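Local coordinates for protein thiamin pyrophosphokinase (Geobacillus thermodenitrificans, PDB 3K94) that probably catalyses the transfer of pyrophosphate from ATP to thiamine, giving thiamine diphosphate, at residues V60-Q63 against Q64-D68; K78-M81 against E82-L85; N112-L115 against L116-Y119. All coordinates share one frame; numbering follows the deposited sequence.

Overall arrangement
The three contacts are single turns of three different helices of the thiamin pyrophosphokinase catalytic domain, met in chain order. Contact 1 closes helix 56-65 at the surface, its centre about 27 Å from that of the chain. Contact 2 opens helix 80-88 and contact 3 ends helix 106-118, about 10 Å from the chain centre and against the second subunit. Contacts 2 and 3 lie about 11 Å apart between centres and touch: Met81 CG meets Asn112 OD1 at 3.5 Å, and Leu85 CD2 meets Tyr119 CD2 at 3.7 Å. Contact 1 stands apart, about 22 Å from contact 2 between centres. In contact 2, Asp80 OD2 lies close to Asp31 OD1, an acidic pair that may lie near the catalytic site.

Contact 1. Residues V60-Q63 against Q64-D68; sequences VKLQ and QAFPD
Leu62 and Phe66 meet where helix 56-65 runs out, the helical arm of a beta-alpha-beta unit that leads from strand 46-48 to strand 71-72. Three backbone bonds carry the last turn: Gln64 N to Val60 O, Ala65 N to Lys61 O and Phe66 N to Leu62 O. The last is the shortest at 2.8 Å and the straightest, with 171° at the hydrogen. Phe66 itself has already left helical torsions, and Pro67 behind it has no N-H to continue the ladder, so Gln63 O receives no bond from Pro67 N although the two atoms are 3.0 Å apart.

Apolar packing is concentrated on one pair. Leu62 swings CG opposite its own backbone N (chi1 -159°), and its CD2 reaches the Phe66 ring at the edge, in the ring plane, 3.6 Å from CD2 of that ring. The two side chains cross at about a right angle. Ala65 CB covers one face of the same ring, 4.0 Å above its centre. Beyond the turn, Leu62 packs on Thr34 and Met35 of helix 33-40, and Leu38 of that helix touches both Ala65 and Phe66; the helix end is thereby seated against its neighbour.

Polar side chains lie on the outer side. The chain of Gln63, bent at chi2, curls over the backbone of Gln64, with NE2 3.4 Å from Gln64 CA, while its OE1 approaches Pro67 CB at 4.1 Å. Just past the turn, Asp68 OD2 forms a salt bridge with Arg43. Where the proline ring closes over the last turn, Pro67 CG stands 3.2 Å from Gln63 O.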
loop_
_atom_site.group_PDB
_atom_site.type_symbol
_atom_site.label_atom_id
_atom_site.label_comp_id
_atom_site.label_asym_id
_atom_site.label_seq_id
_atom_site.Cartn_x
_atom_site.Cartn_y
_atom_site.Cartn_z
ATOM N N VAL B 60 -5.964 31.752 -1.377
ATOM C CA VAL B 60 -6.855 32.848 -1.726
ATOM C C VAL B 60 -8.268 32.345 -2.091
ATOM O O VAL B 60 -9.269 32.907 -1.643
ATOM C CB VAL B 60 -6.284 33.737 -2.855
ATOM C CG1 VAL B 60 -7.288 34.806 -3.243
ATOM C CG2 VAL B 60 -4.967 34.395 -2.419
ATOM N N LYS B 61 -8.357 31.280 -2.885
ATOM C CA LYS B 61 -9.666 30.746 -3.268
ATOM C C LYS B 61 -10.412 30.162 -2.070
ATOM O O LYS B 61 -11.620 30.336 -1.916
ATOM C CB LYS B 61 -9.521 29.677 -4.354
ATOM C CG LYS B 61 -9.310 30.220 -5.749
ATOM C CD LYS B 61 -9.663 29.167 -6.787
ATOM C CE LYS B 61 -11.139 28.773 -6.680
ATOM N NZ LYS B 61 -11.542 27.750 -7.693
ATOM N N LEU B 62 -9.677 29.482 -1.208
ATOM C CA LEU B 62 -10.249 28.879 -0.011
ATOM C C LEU B 62 -10.810 29.923 0.960
ATOM O O LEU B 62 -11.963 29.816 1.395
ATOM C CB LEU B 62 -9.184 28.051 0.698
ATOM C CG LEU B 62 -9.558 26.950 1.683
ATOM C CD1 LEU B 62 -8.775 27.111 2.983
ATOM C CD2 LEU B 62 -11.059 26.872 1.936
ATOM N N GLN B 63 -10.008 30.922 1.326
ATOM C CA GLN B 63 -10.501 31.864 2.325
ATOM C C GLN B 63 -11.602 32.732 1.740
ATOM O O GLN B 63 -12.490 33.175 2.454
ATOM C CB GLN B 63 -9.385 32.676 2.998
ATOM C CG GLN B 63 -9.086 34.035 2.430
ATOM C CD GLN B 63 -10.172 35.070 2.655
ATOM O OE1 GLN B 63 -10.623 35.333 3.782
ATOM N NE2 GLN B 63 -10.589 35.681 1.567
ATOM N N GLN B 64 -11.548 32.958 0.434
ATOM C CA GLN B 64 -12.625 33.661 -0.255
ATOM C C GLN B 64 -13.958 32.911 -0.101
ATOM O O GLN B 64 -14.975 33.480 0.320
ATOM C CB GLN B 64 -12.255 33.830 -1.729
ATOM C CG GLN B 64 -13.429 33.838 -2.671
ATOM C CD GLN B 64 -14.241 35.084 -2.541
ATOM O OE1 GLN B 64 -15.423 35.109 -2.889
ATOM N NE2 GLN B 64 -13.620 36.138 -2.024
ATOM N N ALA B 65 -13.933 31.622 -0.435
ATOM C CA ALA B 65 -15.098 30.754 -0.318
ATOM C C ALA B 65 -15.569 30.572 1.127
ATOM O O ALA B 65 -16.753 30.688 1.399
ATOM C CB ALA B 65 -14.817 29.389 -0.966
ATOM N N PHE B 66 -14.653 30.272 2.044
ATOM C CA PHE B 66 -15.015 30.046 3.447
ATOM C C PHE B 66 -14.153 30.881 4.398
ATOM O O PHE B 66 -13.222 30.358 5.018
ATOM C CB PHE B 66 -14.852 28.567 3.811
ATOM C CG PHE B 66 -15.433 27.625 2.800
ATOM C CD1 PHE B 66 -16.796 27.573 2.588
ATOM C CD2 PHE B 66 -14.615 26.773 2.079
ATOM C CE1 PHE B 66 -17.330 26.694 1.655
ATOM C CE2 PHE B 66 -15.145 25.904 1.154
ATOM C CZ PHE B 66 -16.513 25.870 0.945
ATOM N N PRO B 67 -14.450 32.182 4.509
ATOM C CA PRO B 67 -13.648 33.053 5.381
ATOM C C PRO B 67 -13.643 32.569 6.823
ATOM O O PRO B 67 -12.673 32.785 7.539
ATOM C CB PRO B 67 -14.354 34.410 5.278
ATOM C CG PRO B 67 -15.051 34.375 3.969
ATOM C CD PRO B 67 -15.466 32.932 3.754
ATOM N N ASP B 68 -14.712 31.902 7.232
ATOM C CA ASP B 68 -14.857 31.464 8.610
ATOM C C ASP B 68 -14.473 30.003 8.827
ATOM O O ASP B 68 -14.827 29.416 9.850
ATOM C CB ASP B 68 -16.303 31.686 9.074
ATOM C CG ASP B 68 -17.321 30.968 8.187
ATOM O OD1 ASP B 68 -18.460 30.733 8.657
ATOM O OD2 ASP B 68 -16.982 30.634 7.024
#

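Contact 2. Residues K78-M81 against E82-L85; sequences KTDM and EIAL
Thr79 and Glu82 meet at the N-cap of helix 80-88, where an extended approach through Lys78 and Thr79 turns into the helix at Asp80. The CA atoms of Asp80 and Ile83 are 5.3 Å apart, as in a first helical turn. Ile83 N, Ala84 N and Leu85 N bond to Thr79 O, Asp80 O and Met81 O, the last bond measuring 2.8 Å. The capping bond itself runs from Glu82 N to Thr79 OG1, 3.2 Å long with 151° at the hydrogen. Thr79 places OG1 between its backbone N and carbonyl carbon (chi1 65°), which turns the hydroxyl toward this first-turn N-H.

Lys78 and Glu82 cross at about a right angle. Glu82 OE1 lies against the base of the lysine, 3.5 Å from its CG, whereas Lys78 NZ stays 5.3 Å from Glu82 OE2, too far for an ion pair but near enough that the opposite charges probably attract. Farther out, Lys78 CD rests on Ile83 CG2 at 3.5 Å. The other branch of Ile83 lies over the first turn, its CG1 3.3 Å from Asp80 O, and CD1 ends beside Asp80 OD1. An alanine in place of Ile83 would take away both branches and would probably leave the Lys78 methylenes without their apolar support and a gap beside Asp80.

Around the turn, Asp80 and Ala84 touch Val30 of strand 28-30, while Ile83 and Ala84 pack on Phe48 of strand 46-48. Met81, Glu82 and Leu85 face helix 106-118 through Asn112 and Leu115, and Glu82 also packs on Leu184 of the second subunit, placing this helix start between the sheet strands, helix 106-118 and the dimer partner.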
loop_
_atom_site.group_PDB
_atom_site.type_symbol
_atom_site.label_atom_id
_atom_site.label_comp_id
_atom_site.label_asym_id
_atom_site.label_seq_id
_atom_site.Cartn_x
_atom_site.Cartn_y
_atom_site.Cartn_z
ATOM N N LYS B 78 2.898 14.348 14.521
ATOM C CA LYS B 78 1.656 13.741 14.065
ATOM C C LYS B 78 1.378 14.196 12.633
ATOM O O LYS B 78 1.648 15.339 12.286
ATOM C CB LYS B 78 0.500 14.186 14.951
ATOM C CG LYS B 78 0.375 13.508 16.302
ATOM C CD LYS B 78 -0.996 13.864 16.904
ATOM C CE LYS B 78 -1.342 13.035 18.127
ATOM N NZ LYS B 78 -0.588 13.510 19.312
ATOM N N THR B 79 0.839 13.314 11.801
ATOM C CA THR B 79 0.421 13.733 10.471
ATOM C C THR B 79 -0.934 14.425 10.577
ATOM O O THR B 79 -1.640 14.283 11.574
ATOM C CB THR B 79 0.316 12.556 9.484
ATOM O OG1 THR B 79 -0.716 11.667 9.910
ATOM C CG2 THR B 79 1.634 11.789 9.406
ATOM N N ASP B 80 -1.292 15.169 9.540
ATOM C CA ASP B 80 -2.570 15.857 9.508
ATOM C C ASP B 80 -3.747 14.886 9.448
ATOM O O ASP B 80 -4.812 15.166 9.991
ATOM C CB ASP B 80 -2.596 16.835 8.336
ATOM C CG ASP B 80 -1.513 17.894 8.456
ATOM O OD1 ASP B 80 -1.149 18.228 9.603
ATOM O OD2 ASP B 80 -1.016 18.382 7.419
HETATM N N MSE B 81 -3.555 13.751 8.779
HETATM C CA MSE B 81 -4.586 12.736 8.712
HETATM C C MSE B 81 -4.833 12.163 10.108
HETATM O O MSE B 81 -5.976 11.892 10.501
HETATM C CB MSE B 81 -4.155 11.618 7.763
HETATM C CG MSE B 81 -5.194 10.532 7.596
HETATM SE SE MSE B 81 -6.761 11.198 6.648
HETATM C CE MSE B 81 -6.045 11.464 4.859
ATOM N N GLU B 82 -3.750 11.978 10.854
ATOM C CA GLU B 82 -3.828 11.429 12.200
ATOM C C GLU B 82 -4.628 12.343 13.126
ATOM O O GLU B 82 -5.555 11.894 13.795
ATOM C CB GLU B 82 -2.430 11.206 12.787
ATOM C CG GLU B 82 -2.469 10.842 14.257
ATOM C CD GLU B 82 -1.135 10.360 14.782
ATOM O OE1 GLU B 82 -0.096 10.732 14.203
ATOM O OE2 GLU B 82 -1.126 9.610 15.778
ATOM N N ILE B 83 -4.286 13.625 13.158
ATOM C CA ILE B 83 -5.045 14.521 14.023
ATOM C C ILE B 83 -6.499 14.579 13.581
ATOM O O ILE B 83 -7.403 14.591 14.430
ATOM C CB ILE B 83 -4.420 15.942 14.179
ATOM C CG1 ILE B 83 -4.227 16.636 12.833
ATOM C CG2 ILE B 83 -3.089 15.862 14.917
ATOM C CD1 ILE B 83 -3.451 17.940 12.949
ATOM N N ALA B 84 -6.730 14.569 12.264
ATOM C CA ALA B 84 -8.107 14.545 11.762
ATOM C C ALA B 84 -8.841 13.296 12.249
ATOM O O ALA B 84 -9.954 13.372 12.754
ATOM C CB ALA B 84 -8.146 14.647 10.228
ATOM N N LEU B 85 -8.200 12.141 12.118
ATOM C CA LEU B 85 -8.845 10.904 12.538
ATOM C C LEU B 85 -9.033 10.849 14.060
ATOM O O LEU B 85 -10.088 10.429 14.537
ATOM C CB LEU B 85 -8.084 9.679 12.046
ATOM C CG LEU B 85 -8.751 8.347 12.395
ATOM C CD1 LEU B 85 -10.130 8.193 11.733
ATOM C CD2 LEU B 85 -7.834 7.226 12.019
#

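Contact 3. Residues N112-L115 against L116-Y119; sequences NVEL and LLKY
Leu117 folds back along the preceding helical turn toward Val113 and Glu114. Its CB lies 3.4 Å from Glu114 O, and its CG is equally close to Val113 O, the carbonyl that accepts the bond from Leu117 N. With CG set opposite the carbonyl carbon (chi1 -68°), CD1 is directed at the Glu114 carboxylate, 3.7 Å from OE2, and also comes within 4.3 Å of Val113 CG1. The Glu114 chain, bent at chi2, crosses Leu117 obliquely. Its OE2 forms a salt bridge with Arg180 of the second subunit, whose side chain packs on Leu117 too, so an apolar methyl flanks an ion pair formed across the subunit interface by the buried Glu114.

This turn ends helix 106-118, the crossover of a beta-alpha-beta unit between strands 97-99 and 125-128. Leu116 N, Leu117 N, Lys118 N and Tyr119 N bond in sequence to the carbonyls of Asn112, Val113, Glu114 and Leu115, before Tyr119 departs from helical torsions. Leu116 CD1 lies 3.5 Å from Asn112 O, and the Leu116 side chain packs on Ile126 and Val135. The Tyr119 ring has Lys118 CG above the centre of one face, while its CD2 approaches Leu115 O at 3.5 Å. At the far end of the ring, Tyr119 OH is hydrogen-bonded to Asp86 OD1.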
loop_
_atom_site.group_PDB
_atom_site.type_symbol
_atom_site.label_atom_id
_atom_site.label_comp_id
_atom_site.label_asym_id
_atom_site.label_seq_id
_atom_site.Cartn_x
_atom_site.Cartn_y
_atom_site.Cartn_z
ATOM N N ASN B 112 -0.970 5.445 7.392
ATOM C CA ASN B 112 -2.425 5.459 7.454
ATOM C C ASN B 112 -3.048 4.122 7.848
ATOM O O ASN B 112 -4.014 4.102 8.606
ATOM C CB ASN B 112 -3.007 5.986 6.144
ATOM C CG ASN B 112 -2.791 7.471 6.006
ATOM O OD1 ASN B 112 -2.711 8.164 7.013
ATOM N ND2 ASN B 112 -2.694 7.970 4.777
ATOM N N VAL B 113 -2.493 3.016 7.349
ATOM C CA VAL B 113 -2.950 1.678 7.747
ATOM C C VAL B 113 -2.686 1.435 9.245
ATOM O O VAL B 113 -3.506 0.831 9.935
ATOM C CB VAL B 113 -2.285 0.555 6.904
ATOM C CG1 VAL B 113 -2.606 -0.805 7.478
ATOM C CG2 VAL B 113 -2.749 0.614 5.446
ATOM N N GLU B 114 -1.548 1.917 9.748
ATOM C CA GLU B 114 -1.260 1.819 11.182
ATOM C C GLU B 114 -2.298 2.570 12.031
ATOM O O GLU B 114 -2.627 2.144 13.140
ATOM C CB GLU B 114 0.164 2.293 11.498
ATOM C CG GLU B 114 1.248 1.410 10.857
ATOM C CD GLU B 114 1.170 -0.046 11.311
ATOM O OE1 GLU B 114 1.078 -0.290 12.534
ATOM O OE2 GLU B 114 1.216 -0.950 10.447
ATOM N N LEU B 115 -2.815 3.680 11.505
ATOM C CA LEU B 115 -3.913 4.405 12.156
ATOM C C LEU B 115 -5.178 3.552 12.221
ATOM O O LEU B 115 -5.836 3.481 13.257
ATOM C CB LEU B 115 -4.220 5.712 11.420
ATOM C CG LEU B 115 -3.281 6.887 11.667
ATOM C CD1 LEU B 115 -3.521 7.981 10.641
ATOM C CD2 LEU B 115 -3.514 7.414 13.066
ATOM N N LEU B 116 -5.529 2.901 11.116
ATOM C CA LEU B 116 -6.660 1.986 11.151
ATOM C C LEU B 116 -6.463 0.900 12.223
ATOM O O LEU B 116 -7.399 0.546 12.954
ATOM C CB LEU B 116 -6.917 1.378 9.771
ATOM C CG LEU B 116 -7.890 2.180 8.895
ATOM C CD1 LEU B 116 -7.439 3.618 8.772
ATOM C CD2 LEU B 116 -8.046 1.534 7.518
ATOM N N LEU B 117 -5.244 0.379 12.312
ATOM C CA LEU B 117 -4.916 -0.634 13.315
ATOM C C LEU B 117 -5.022 -0.107 14.728
ATOM O O LEU B 117 -5.554 -0.780 15.604
ATOM C CB LEU B 117 -3.514 -1.185 13.092
ATOM C CG LEU B 117 -3.450 -2.002 11.814
ATOM C CD1 LEU B 117 -2.009 -2.330 11.496
ATOM C CD2 LEU B 117 -4.314 -3.253 11.978
ATOM N N LYS B 118 -4.504 1.095 14.954
ATOM C CA LYS B 118 -4.633 1.719 16.260
ATOM C C LYS B 118 -6.101 1.817 16.656
ATOM O O LYS B 118 -6.454 1.583 17.813
ATOM C CB LYS B 118 -3.977 3.097 16.290
ATOM C CG LYS B 118 -4.285 3.876 17.566
ATOM C CD LYS B 118 -3.554 5.203 17.601
ATOM C CE LYS B 118 -3.826 5.958 18.892
ATOM N NZ LYS B 118 -2.918 7.130 19.008
ATOM N N TYR B 119 -6.956 2.153 15.695
ATOM C CA TYR B 119 -8.390 2.262 15.954
ATOM C C TYR B 119 -9.159 1.077 15.365
ATOM O O TYR B 119 -10.255 1.242 14.832
ATOM C CB TYR B 119 -8.937 3.579 15.396
ATOM C CG TYR B 119 -8.371 4.818 16.067
ATOM C CD1 TYR B 119 -8.687 5.123 17.383
ATOM C CD2 TYR B 119 -7.534 5.684 15.380
ATOM C CE1 TYR B 119 -8.173 6.256 17.998
ATOM C CE2 TYR B 119 -7.024 6.818 15.978
ATOM C CZ TYR B 119 -7.339 7.098 17.288
ATOM O OH TYR B 119 -6.832 8.230 17.886
#